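Local structure of odorant-binding protein 1F (Rattus norvegicus, 3FIQ) at residues 21-26 with 112-117. The protein probably binds a wide variety of odorants in the nasal epithelium as a secreted member of the lipocalin family. Numbering follows the deposited sequence.
Sequences IVADNV and TNVILV
I21 and V22 pair with L116 and I115 where strands 14-23 and 111-119, the first and the last long strand of the lipocalin barrel, meet edge to edge and help close the antiparallel barrel. The short axes run nearly antiparallel, 4.7 Å apart. V22 and I115 form a hydrogen-bonded pair, V22 N donating to I115 O at 2.8 Å and I115 N to V22 O in return. On the face that carries I21 and A23, V114 is the bump that fits between them, its CG1 against I21 CG2 and its CG2 against A23 CB. I21 stands beside V114 and L116, and its two branches part between them: CG2, anti to its backbone N, reaches V114 CG1 at 3.6 Å, whereas CG1 and CD1 lie beside L116 CD1. A23 offers only a methyl, and the hollow beside it is filled from across by V114 CG2 and T112 CG2, the latter 3.9 Å from A23 CB. The other face carries V22 CG1 alongside I115 CB; helix 126-138 packs on I115 through L132 and L135, while I141 and T146 from loops touch V22. Beyond A23, the last strand residue, one more backbone bond, D24 N to N113 O, is joined by a side-chain bond from D24. D24 CG sits between its own backbone N and carbonyl carbon, chi1 57°. D24 OD1 receives N113 N at 2.9 Å on its syn side, 33° out of the carboxylate plane. Replacing D24 with an alanine would probably leave N113 N without this acceptor and the bridging water without its carboxylate mate. The carboxylate and N113 amide planes stand 88° apart, and one water spans them, donating to D24 OD2 at 2.6 Å and accepting from N113 ND2 at 3.0 Å.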
ATOM      1  N   ILE A  21      -3.464   2.410   6.349  1.00  4.90           N
ATOM      2  CA  ILE A  21      -3.690   3.062   5.062  1.00  4.80           C
ATOM      3  C   ILE A  21      -4.365   4.384   5.324  1.00  7.39           C
ATOM      4  O   ILE A  21      -5.309   4.441   6.080  1.00  6.89           O
ATOM      5  CB  ILE A  21      -4.618   2.229   4.139  1.00  4.63           C
ATOM      6  CG1 ILE A  21      -4.186   0.797   4.012  1.00  4.49           C
ATOM      7  CG2 ILE A  21      -4.736   2.856   2.789  1.00  7.70           C
ATOM      8  CD1 ILE A  21      -5.147  -0.084   3.220  1.00  6.18           C
ATOM      9  N   VAL A  22      -3.939   5.466   4.659  1.00  5.51           N
ATOM     10  CA  VAL A  22      -4.661   6.720   4.784  1.00  6.23           C
ATOM     11  C   VAL A  22      -4.938   7.252   3.382  1.00  7.72           C
ATOM     12  O   VAL A  22      -4.123   7.075   2.478  1.00  7.34           O
ATOM     13  CB  VAL A  22      -3.928   7.682   5.626  1.00  9.70           C
ATOM     14  CG1 VAL A  22      -2.679   8.082   5.032  1.00 13.90           C
ATOM     15  CG2 VAL A  22      -4.817   8.920   5.969  1.00 10.64           C
ATOM     16  N   ALA A  23      -6.101   7.830   3.130  1.00  6.81           N
ATOM     17  CA  ALA A  23      -6.435   8.249   1.770  1.00  6.70           C
ATOM     18  C   ALA A  23      -7.356   9.468   1.833  1.00  8.02           C
ATOM     19  O   ALA A  23      -7.975   9.683   2.854  1.00  8.35           O
ATOM     20  CB  ALA A  23      -7.109   7.157   0.987  1.00  5.89           C
ATOM     21  N   ASP A  24      -7.412  10.275   0.770  1.00  6.61           N
ATOM     22  CA  ASP A  24      -8.291  11.429   0.795  1.00  6.59           C
ATOM     23  C   ASP A  24      -9.729  11.158   0.460  1.00  8.91           C
ATOM     24  O   ASP A  24     -10.557  12.034   0.704  1.00 15.22           O
ATOM     25  CB  ASP A  24      -7.753  12.557  -0.119  1.00  8.92           C
ATOM     26  CG  ASP A  24      -7.546  12.156  -1.502  1.00  8.95           C
ATOM     27  OD1 ASP A  24      -7.667  10.979  -1.851  1.00  9.04           O
ATOM     28  OD2 ASP A  24      -7.128  13.052  -2.297  1.00 14.33           O
ATOM     29  N   ASN A  25     -10.062   9.974  -0.035  1.00  6.49           N
ATOM     30  CA  ASN A  25     -11.435   9.492  -0.243  1.00  6.44           C
ATOM     31  C   ASN A  25     -11.602   8.298   0.712  1.00  7.18           C
ATOM     32  O   ASN A  25     -11.154   7.178   0.436  1.00  9.51           O
ATOM     33  CB  ASN A  25     -11.695   9.096  -1.694  1.00  7.80           C
ATOM     34  CG  ASN A  25     -11.761  10.272  -2.638  1.00 13.33           C
ATOM     35  OD1 ASN A  25     -11.115  10.284  -3.719  1.00 16.41           O
ATOM     36  ND2 ASN A  25     -12.477  11.322  -2.221  1.00 11.70           N
ATOM     37  N   VAL A  26     -12.205   8.496   1.878  1.00  7.61           N
ATOM     38  CA  VAL A  26     -12.125   7.476   2.919  1.00  7.38           C
ATOM     39  C   VAL A  26     -12.849   6.197   2.554  1.00  8.85           C
ATOM     40  O   VAL A  26     -12.461   5.119   3.017  1.00  7.77           O
ATOM     41  CB  VAL A  26     -12.638   8.004   4.313  1.00 11.72           C
ATOM     42  CG1 VAL A  26     -14.050   8.248   4.300  1.00 11.32           C
ATOM     43  CG2 VAL A  26     -12.230   7.070   5.415  1.00 13.65           C
ATOM     44  N   THR A 112      -7.933   9.229  -6.131  1.00  8.74           N
ATOM     45  CA  THR A 112      -7.697   9.043  -4.729  1.00  6.59           C
ATOM     46  C   THR A 112      -6.185   8.948  -4.507  1.00  6.53           C
ATOM     47  O   THR A 112      -5.466   8.198  -5.172  1.00  7.71           O
ATOM     48  CB  THR A 112      -8.362   7.747  -4.205  1.00  6.91           C
ATOM     49  OG1 THR A 112      -9.765   7.737  -4.544  1.00  8.31           O
ATOM     50  CG2 THR A 112      -8.241   7.567  -2.685  1.00  7.57           C
ATOM     51  N   ASN A 113      -5.722   9.759  -3.586  1.00  7.18           N
ATOM     52  CA  ASN A 113      -4.340   9.741  -3.085  1.00  5.82           C
ATOM     53  C   ASN A 113      -4.250   8.917  -1.821  1.00  7.53           C
ATOM     54  O   ASN A 113      -4.981   9.159  -0.891  1.00  5.52           O
ATOM     55  CB  ASN A 113      -3.852  11.181  -2.868  1.00  9.09           C
ATOM     56  CG  ASN A 113      -3.365  11.797  -4.195  1.00 22.29           C
ATOM     57  OD1 ASN A 113      -2.193  11.762  -4.495  1.00 23.23           O
ATOM     58  ND2 ASN A 113      -4.277  12.276  -5.001  1.00 30.09           N
ATOM     59  N   VAL A 114      -3.277   8.013  -1.750  1.00  5.58           N
ATOM     60  CA  VAL A 114      -3.177   7.002  -0.709  1.00  5.57           C
ATOM     61  C   VAL A 114      -1.741   6.905  -0.197  1.00  6.57           C
ATOM     62  O   VAL A 114      -0.786   6.980  -0.961  1.00  6.96           O
ATOM     63  CB  VAL A 114      -3.556   5.629  -1.276  1.00  5.77           C
ATOM     64  CG1 VAL A 114      -3.558   4.557  -0.162  1.00  8.03           C
ATOM     65  CG2 VAL A 114      -4.912   5.634  -1.991  1.00  8.03           C
ATOM     66  N   ILE A 115      -1.576   6.776   1.110  1.00  5.66           N
ATOM     67  CA  ILE A 115      -0.342   6.333   1.704  1.00  5.46           C
ATOM     68  C   ILE A 115      -0.659   5.011   2.375  1.00  5.15           C
ATOM     69  O   ILE A 115      -1.598   4.911   3.146  1.00  5.67           O
ATOM     70  CB  ILE A 115       0.328   7.334   2.646  1.00  5.89           C
ATOM     71  CG1 ILE A 115       0.630   8.580   1.859  1.00  7.28           C
ATOM     72  CG2 ILE A 115       1.614   6.675   3.293  1.00  7.13           C
ATOM     73  CD1 ILE A 115       1.105   9.766   2.832  1.00 10.18           C
ATOM     74  N   LEU A 116       0.076   3.967   2.002  1.00  4.00           N
ATOM     75  CA  LEU A 116      -0.084   2.648   2.593  1.00  6.55           C
ATOM     76  C   LEU A 116       1.219   2.241   3.272  1.00  5.98           C
ATOM     77  O   LEU A 116       2.306   2.364   2.697  1.00  6.41           O
ATOM     78  CB  LEU A 116      -0.436   1.611   1.469  1.00  6.29           C
ATOM     79  CG  LEU A 116      -0.633   0.190   2.005  1.00  6.66           C
ATOM     80  CD1 LEU A 116      -1.670  -0.508   1.165  1.00  6.37           C
ATOM     81  CD2 LEU A 116       0.590  -0.616   1.906  1.00  6.10           C
ATOM     82  N   VAL A 117       1.140   1.802   4.526  1.00  4.19           N
ATOM     83  CA  VAL A 117       2.298   1.353   5.270  1.00  5.56           C
ATOM     84  C   VAL A 117       2.350  -0.149   5.316  1.00  5.99           C
ATOM     85  O   VAL A 117       1.437  -0.802   5.874  1.00  5.69           O
ATOM     86  CB  VAL A 117       2.194   1.904   6.723  1.00  7.86           C
ATOM     87  CG1 VAL A 117       3.373   1.436   7.556  1.00 10.02           C
ATOM     88  CG2 VAL A 117       2.139   3.416   6.759  1.00  8.19           C
TER
HETATM   89  O   HOH W   1      -7.244  12.752  -4.874  1.00 20.99           O